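Local coordinates for protein glutathione synthetase-like effector 30 (Gpa-GSS30-apo) (Globodera pallida, PDB 5OET) that is a glutathione synthetase-like effector of a plant-parasitic nematode, probably derived from the housekeeping ligase that adds glycine to gamma-glutamylcysteine, at residues V105-A110 with A167-S172; D226-E231 with F478-G483. All coordinates share one frame; numbering follows the deposited sequence.

Contact 1. Residues V105-A110 with A167-S172; sequences VDVQKA and ADYMAS
The hydroxyl of Tyr169, OH, is where this helix-on-sheet packing of the ATP-grasp fold comes together: Val107 and Gln108 both approach it from the helix, while OH is hydrogen-bonded to Gln183 NE2 on the adjoining strand 179-188. Residues 105-110 belong to helix 98-119 and residues 167-172 to strand 160-173 of the large mixed sheet. The two axes come within 10.4 Å, and their directions differ by 143°, closer to antiparallel than to parallel. Such a gap has to be bridged by side chains, and Tyr169 supplies the long one. With CG anti to its own carbonyl carbon (chi1 -60°), the ring is carried off the sheet and its phenol end reaches the helix. There Val107 CG1 meets Tyr169 OH at 3.4 Å and also lies 4.2 Å from Tyr169 CZ, an oblique approach at the hydroxyl end of the ring. Val107 also touches Ala376 and Ile377 of helix 373-380. Gln108 contributes its amide, turned nearly perpendicular to the phenol ring. Gln108 NE2 stands 4.0 Å from Tyr169 OH, a van der Waals neighbour. The bend of the glutamine chain at chi2 (56°) turns the amide towards the strand, and Gln108 NE2 comes to 3.6 Å from Ala167 CB.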
ATOM      1  N   VAL A 105     -24.428  -9.742  10.511  1.00 50.10           N
ATOM      2  CA  VAL A 105     -23.324  -9.967  11.426  1.00 49.13           C
ATOM      3  C   VAL A 105     -23.708 -10.978  12.493  1.00 50.42           C
ATOM      4  O   VAL A 105     -22.929 -11.861  12.764  1.00 50.07           O
ATOM      5  CB  VAL A 105     -22.858  -8.645  12.071  1.00 49.02           C
ATOM      6  CG1 VAL A 105     -21.992  -8.887  13.305  1.00 49.15           C
ATOM      7  CG2 VAL A 105     -22.114  -7.815  11.033  1.00 47.82           C
ATOM      8  N   ASP A 106     -24.901 -10.850  13.071  1.00 53.61           N
ATOM      9  CA  ASP A 106     -25.332 -11.705  14.181  1.00 57.11           C
ATOM     10  C   ASP A 106     -25.539 -13.180  13.813  1.00 55.82           C
ATOM     11  O   ASP A 106     -25.368 -14.049  14.662  1.00 57.02           O
ATOM     12  CB  ASP A 106     -26.637 -11.172  14.818  1.00 62.44           C
ATOM     13  CG  ASP A 106     -26.437  -9.877  15.620  1.00 66.28           C
ATOM     14  OD1 ASP A 106     -25.306  -9.644  16.129  1.00 70.10           O
ATOM     15  OD2 ASP A 106     -27.419  -9.085  15.732  1.00 68.28           O
ATOM     16  N   VAL A 107     -25.918 -13.456  12.567  1.00 53.73           N
ATOM     17  CA  VAL A 107     -26.257 -14.821  12.155  1.00 52.56           C
ATOM     18  C   VAL A 107     -25.025 -15.625  11.692  1.00 51.90           C
ATOM     19  O   VAL A 107     -25.112 -16.848  11.470  1.00 50.67           O
ATOM     20  CB  VAL A 107     -27.386 -14.811  11.092  1.00 52.17           C
ATOM     21  CG1 VAL A 107     -26.875 -14.441   9.701  1.00 50.55           C
ATOM     22  CG2 VAL A 107     -28.117 -16.139  11.077  1.00 52.37           C
ATOM     23  N   GLN A 108     -23.875 -14.949  11.574  1.00 51.95           N
ATOM     24  CA  GLN A 108     -22.661 -15.579  11.051  1.00 50.50           C
ATOM     25  C   GLN A 108     -22.211 -16.762  11.884  1.00 50.99           C
ATOM     26  O   GLN A 108     -21.863 -17.788  11.330  1.00 51.08           O
ATOM     27  CB  GLN A 108     -21.507 -14.568  10.907  1.00 49.81           C
ATOM     28  CG  GLN A 108     -20.381 -15.043   9.987  1.00 49.31           C
ATOM     29  CD  GLN A 108     -20.859 -15.417   8.574  1.00 50.17           C
ATOM     30  OE1 GLN A 108     -20.218 -16.211   7.890  1.00 50.61           O
ATOM     31  NE2 GLN A 108     -21.996 -14.844   8.134  1.00 52.74           N
ATOM     32  N   LYS A 109     -22.240 -16.634  13.205  1.00 53.16           N
ATOM     33  CA  LYS A 109     -21.910 -17.762  14.094  1.00 54.95           C
ATOM     34  C   LYS A 109     -22.777 -19.003  13.762  1.00 54.81           C
ATOM     35  O   LYS A 109     -22.261 -20.107  13.561  1.00 53.81           O
ATOM     36  CB  LYS A 109     -22.079 -17.340  15.558  1.00 57.43           C
ATOM     37  CG  LYS A 109     -21.441 -18.255  16.585  1.00 59.72           C
ATOM     38  CD  LYS A 109     -22.053 -18.030  17.968  1.00 63.06           C
ATOM     39  CE  LYS A 109     -21.664 -19.117  18.963  1.00 64.42           C
ATOM     40  NZ  LYS A 109     -20.222 -19.046  19.355  1.00 64.82           N
ATOM     41  N   ALA A 110     -24.088 -18.793  13.668  1.00 55.30           N
ATOM     42  CA  ALA A 110     -25.038 -19.846  13.278  1.00 55.31           C
ATOM     43  C   ALA A 110     -24.746 -20.424  11.899  1.00 53.51           C
ATOM     44  O   ALA A 110     -24.865 -21.630  11.667  1.00 54.15           O
ATOM     45  CB  ALA A 110     -26.453 -19.294  13.296  1.00 56.28           C
ATOM     46  N   ALA A 167     -20.462 -15.220   3.771  1.00 43.56           N
ATOM     47  CA  ALA A 167     -21.889 -15.239   3.399  1.00 43.95           C
ATOM     48  C   ALA A 167     -22.223 -13.905   2.761  1.00 44.17           C
ATOM     49  O   ALA A 167     -21.901 -12.870   3.341  1.00 45.49           O
ATOM     50  CB  ALA A 167     -22.752 -15.434   4.633  1.00 43.88           C
ATOM     51  N   ASP A 168     -22.854 -13.918   1.588  1.00 44.43           N
ATOM     52  CA  ASP A 168     -23.263 -12.699   0.900  1.00 45.70           C
ATOM     53  C   ASP A 168     -24.780 -12.406   1.043  1.00 46.03           C
ATOM     54  O   ASP A 168     -25.606 -13.303   1.012  1.00 45.61           O
ATOM     55  CB  ASP A 168     -22.840 -12.764  -0.566  1.00 47.60           C
ATOM     56  CG  ASP A 168     -21.308 -12.781  -0.738  1.00 49.15           C
ATOM     57  OD1 ASP A 168     -20.572 -12.449   0.217  1.00 50.82           O
ATOM     58  OD2 ASP A 168     -20.821 -13.140  -1.828  1.00 51.65           O
ATOM     59  N   TYR A 169     -25.121 -11.131   1.210  1.00 46.15           N
ATOM     60  CA  TYR A 169     -26.488 -10.686   1.413  1.00 47.11           C
ATOM     61  C   TYR A 169     -26.872  -9.500   0.523  1.00 47.08           C
ATOM     62  O   TYR A 169     -26.023  -8.716   0.112  1.00 44.84           O
ATOM     63  CB  TYR A 169     -26.678 -10.310   2.875  1.00 47.52           C
ATOM     64  CG  TYR A 169     -26.428 -11.464   3.841  1.00 47.39           C
ATOM     65  CD1 TYR A 169     -25.164 -11.710   4.326  1.00 45.31           C
ATOM     66  CD2 TYR A 169     -27.482 -12.292   4.289  1.00 47.77           C
ATOM     67  CE1 TYR A 169     -24.934 -12.739   5.219  1.00 46.40           C
ATOM     68  CE2 TYR A 169     -27.263 -13.328   5.184  1.00 47.09           C
ATOM     69  CZ  TYR A 169     -25.984 -13.552   5.649  1.00 46.75           C
ATOM     70  OH  TYR A 169     -25.699 -14.573   6.532  1.00 46.35           O
ATOM     71  N   MET A 170     -28.164  -9.419   0.223  1.00 49.34           N
ATOM     72  CA  MET A 170     -28.793  -8.304  -0.480  1.00 51.52           C
ATOM     73  C   MET A 170     -29.868  -7.787   0.469  1.00 50.38           C
ATOM     74  O   MET A 170     -30.584  -8.588   1.064  1.00 50.82           O
ATOM     75  CB  MET A 170     -29.460  -8.797  -1.779  1.00 56.06           C
ATOM     76  CG  MET A 170     -29.148  -7.993  -3.035  1.00 61.26           C
ATOM     77  SD  MET A 170     -27.919  -8.733  -4.165  1.00 68.05           S
ATOM     78  CE  MET A 170     -27.304  -7.275  -5.016  1.00 65.95           C
ATOM     79  N   ALA A 171     -29.971  -6.471   0.639  1.00 49.58           N
ATOM     80  CA  ALA A 171     -31.182  -5.867   1.216  1.00 50.33           C
ATOM     81  C   ALA A 171     -32.241  -5.928   0.114  1.00 50.90           C
ATOM     82  O   ALA A 171     -31.994  -5.461  -0.988  1.00 49.84           O
ATOM     83  CB  ALA A 171     -30.934  -4.437   1.669  1.00 50.02           C
ATOM     84  N   SER A 172     -33.389  -6.541   0.394  1.00 52.73           N
ATOM     85  CA  SER A 172     -34.411  -6.767  -0.635  1.00 54.93           C
ATOM     86  C   SER A 172     -35.702  -6.052  -0.287  1.00 56.77           C
ATOM     87  O   SER A 172     -36.136  -6.099   0.855  1.00 56.00           O
ATOM     88  CB  SER A 172     -34.677  -8.255  -0.762  1.00 55.37           C
ATOM     89  OG  SER A 172     -35.592  -8.517  -1.809  1.00 57.51           O
TER

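Contact 2. Residues D226-E231 with F478-G483; sequences DTMAAE and FGCLLG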
ATOM      1  N   ASP A 226      -8.085  -8.894   7.684  1.00 46.91           N
ATOM      2  CA  ASP A 226      -6.705  -9.420   7.535  1.00 46.91           C
ATOM      3  C   ASP A 226      -6.202 -10.037   8.850  1.00 45.51           C
ATOM      4  O   ASP A 226      -5.667 -11.141   8.850  1.00 44.32           O
ATOM      5  CB  ASP A 226      -5.701  -8.384   6.956  1.00 46.69           C
ATOM      6  CG  ASP A 226      -5.656  -7.057   7.722  1.00 46.85           C
ATOM      7  OD1 ASP A 226      -6.413  -6.857   8.719  1.00 47.30           O
ATOM      8  OD2 ASP A 226      -4.853  -6.195   7.278  1.00 46.09           O
ATOM      9  N   THR A 227      -6.434  -9.334   9.954  1.00 44.36           N
ATOM     10  CA  THR A 227      -6.145  -9.833  11.291  1.00 45.44           C
ATOM     11  C   THR A 227      -6.926 -11.105  11.624  1.00 45.13           C
ATOM     12  O   THR A 227      -6.366 -12.038  12.177  1.00 43.73           O
ATOM     13  CB  THR A 227      -6.458  -8.742  12.334  1.00 47.48           C
ATOM     14  OG1 THR A 227      -5.573  -7.646  12.109  1.00 49.97           O
ATOM     15  CG2 THR A 227      -6.308  -9.234  13.779  1.00 48.66           C
ATOM     16  N   MET A 228      -8.220 -11.117  11.297  1.00 44.78           N
ATOM     17  CA  MET A 228      -9.087 -12.259  11.562  1.00 44.71           C
ATOM     18  C   MET A 228      -8.501 -13.545  11.001  1.00 44.98           C
ATOM     19  O   MET A 228      -8.450 -14.576  11.695  1.00 44.91           O
ATOM     20  CB  MET A 228     -10.449 -12.035  10.903  1.00 44.60           C
ATOM     21  CG  MET A 228     -11.388 -13.233  10.946  1.00 45.72           C
ATOM     22  SD  MET A 228     -12.576 -13.298   9.601  1.00 46.76           S
ATOM     23  CE  MET A 228     -11.562 -13.682   8.185  1.00 45.10           C
ATOM     24  N   ALA A 229      -8.120 -13.480   9.719  1.00 43.47           N
ATOM     25  CA  ALA A 229      -7.517 -14.605   9.015  1.00 43.20           C
ATOM     26  C   ALA A 229      -6.198 -15.022   9.691  1.00 43.25           C
ATOM     27  O   ALA A 229      -5.990 -16.192   9.968  1.00 43.96           O
ATOM     28  CB  ALA A 229      -7.293 -14.256   7.547  1.00 42.25           C
ATOM     29  N   ALA A 230      -5.347 -14.042   9.983  1.00 43.01           N
ATOM     30  CA  ALA A 230      -4.105 -14.267  10.703  1.00 43.45           C
ATOM     31  C   ALA A 230      -4.327 -14.965  12.040  1.00 43.94           C
ATOM     32  O   ALA A 230      -3.678 -15.970  12.318  1.00 45.07           O
ATOM     33  CB  ALA A 230      -3.366 -12.953  10.908  1.00 43.93           C
ATOM     34  N   GLU A 231      -5.256 -14.453  12.847  1.00 45.23           N
ATOM     35  CA  GLU A 231      -5.536 -15.023  14.175  1.00 47.79           C
ATOM     36  C   GLU A 231      -6.004 -16.471  14.102  1.00 46.99           C
ATOM     37  O   GLU A 231      -5.746 -17.235  15.024  1.00 48.44           O
ATOM     38  CB  GLU A 231      -6.581 -14.217  14.941  1.00 50.98           C
ATOM     39  CG  GLU A 231      -6.120 -12.843  15.439  1.00 54.84           C
ATOM     40  CD  GLU A 231      -7.285 -11.938  15.922  1.00 58.90           C
ATOM     41  OE1 GLU A 231      -7.025 -11.047  16.770  1.00 60.93           O
ATOM     42  OE2 GLU A 231      -8.459 -12.103  15.458  1.00 62.01           O
ATOM     43  N   PHE A 478     -17.701 -12.021   6.776  1.00 44.58           N
ATOM     44  CA  PHE A 478     -16.666 -13.017   7.065  1.00 45.64           C
ATOM     45  C   PHE A 478     -16.752 -13.613   8.463  1.00 45.54           C
ATOM     46  O   PHE A 478     -16.997 -12.903   9.418  1.00 46.39           O
ATOM     47  CB  PHE A 478     -15.281 -12.380   6.955  1.00 46.22           C
ATOM     48  CG  PHE A 478     -14.918 -11.955   5.575  1.00 46.48           C
ATOM     49  CD1 PHE A 478     -14.317 -12.844   4.701  1.00 46.27           C
ATOM     50  CD2 PHE A 478     -15.157 -10.657   5.156  1.00 47.68           C
ATOM     51  CE1 PHE A 478     -13.956 -12.456   3.426  1.00 46.67           C
ATOM     52  CE2 PHE A 478     -14.814 -10.260   3.870  1.00 48.22           C
ATOM     53  CZ  PHE A 478     -14.206 -11.158   3.001  1.00 47.99           C
ATOM     54  N   GLY A 479     -16.491 -14.911   8.572  1.00 45.81           N
ATOM     55  CA  GLY A 479     -16.236 -15.566   9.864  1.00 46.07           C
ATOM     56  C   GLY A 479     -15.460 -16.870   9.715  1.00 45.40           C
ATOM     57  O   GLY A 479     -15.613 -17.575   8.715  1.00 42.95           O
ATOM     58  N   CYS A 480     -14.629 -17.190  10.704  1.00 47.19           N
ATOM     59  CA  CYS A 480     -13.872 -18.446  10.687  1.00 49.34           C
ATOM     60  C   CYS A 480     -14.081 -19.286  11.924  1.00 48.32           C
ATOM     61  O   CYS A 480     -14.304 -18.777  13.002  1.00 47.41           O
ATOM     62  CB  CYS A 480     -12.364 -18.225  10.538  1.00 50.84           C
ATOM     63  SG  CYS A 480     -11.859 -17.246   9.131  1.00 56.26           S
ATOM     64  N   LEU A 481     -13.916 -20.583  11.716  1.00 48.74           N
ATOM     65  CA  LEU A 481     -13.949 -21.621  12.737  1.00 49.57           C
ATOM     66  C   LEU A 481     -12.608 -22.334  12.794  1.00 48.08           C
ATOM     67  O   LEU A 481     -11.864 -22.385  11.807  1.00 45.50           O
ATOM     68  CB  LEU A 481     -14.940 -22.709  12.330  1.00 50.51           C
ATOM     69  CG  LEU A 481     -16.368 -22.671  12.761  1.00 51.99           C
ATOM     70  CD1 LEU A 481     -17.035 -24.009  12.463  1.00 53.77           C
ATOM     71  CD2 LEU A 481     -16.375 -22.357  14.229  1.00 53.91           C
ATOM     72  N   LEU A 482     -12.329 -22.916  13.950  1.00 48.37           N
ATOM     73  CA  LEU A 482     -11.400 -24.029  14.048  1.00 48.06           C
ATOM     74  C   LEU A 482     -12.123 -25.167  14.778  1.00 48.92           C
ATOM     75  O   LEU A 482     -12.551 -25.012  15.940  1.00 48.56           O
ATOM     76  CB  LEU A 482     -10.160 -23.600  14.797  1.00 48.15           C
ATOM     77  CG  LEU A 482      -8.907 -24.319  14.393  1.00 48.89           C
ATOM     78  CD1 LEU A 482      -8.607 -24.112  12.917  1.00 47.90           C
ATOM     79  CD2 LEU A 482      -7.795 -23.813  15.299  1.00 50.45           C
ATOM     80  N   GLY A 483     -12.273 -26.296  14.098  1.00 48.19           N
ATOM     81  CA  GLY A 483     -13.124 -27.359  14.611  1.00 50.92           C
ATOM     82  C   GLY A 483     -12.605 -28.729  14.278  1.00 52.25           C
ATOM     83  O   GLY A 483     -11.811 -28.880  13.347  1.00 51.12           O
TER
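Met228 drops from helix 225-240 onto strand 469-484, where its sulfur and methyl settle between Phe478 and Cys480, two residues whose side chains leave the same face of the strand. This is again helix-on-sheet packing within the glutathione synthetase variant of the ATP-grasp fold, here with helix and strand segments almost parallel: their directions differ by 7°, and their axes approach to 9.1 Å. No hydrogen bond crosses between them; the join is apolar and sulfur-rich. CG of Met228 lies anti to the backbone N, which extends the chain away from the helix, and the turn at chi3 (70°) folds the methyl CE back, so that it lies alongside Phe478 CB and Cys480 SG. Thus SD and CE each touch both strand residues. Met228 SD is 3.9 Å from Phe478 CB, and Met228 CE is 4.1 Å from that same carbon. It is the methylene of Phe478 that the methionine meets; the two side chains cross at about a right angle, and the ring goes on to pack against Phe194, which also touches Met228. Cys480 is fixed from the side of the sheet: its SG forms a disulfide with Cys164 on strand 160-173. Backbone hydrogen bonds link Gly479 with Gln165 and Leu481 with Phe163, so the two cysteines form a non-hydrogen-bonded antiparallel pair, bridged by their sulfurs. Between its neighbours Gly479 offers only backbone, its CA lying 4.3 Å from Met228 SD. The nearest approach of all is to the disulfide, where Met228 CE reaches Cys480 SG at 3.7 Å.

Overall arrangement
Together the contacts show how one sheet can be clad by helices on both faces. Strands 160-173 and 469-484 are antiparallel neighbours; contact 1 packs helix 98-119 on one face, and contact 2 packs helix 225-240 on the other. Ile477 touches Val105 and Gln108, whereas the next residue, Phe478, faces Met228. The contact centres are about 17 Å apart, yet the two touch at the strand backbone: Gln108 OE1 lies 4.0 Å from Gly479 N, as packing only. The strand pair that carries both contacts is the one crosslinked in contact 2. The magnesium ligands, His406 and Glu426, belong to neither contact; both contacts lie in the buried framework.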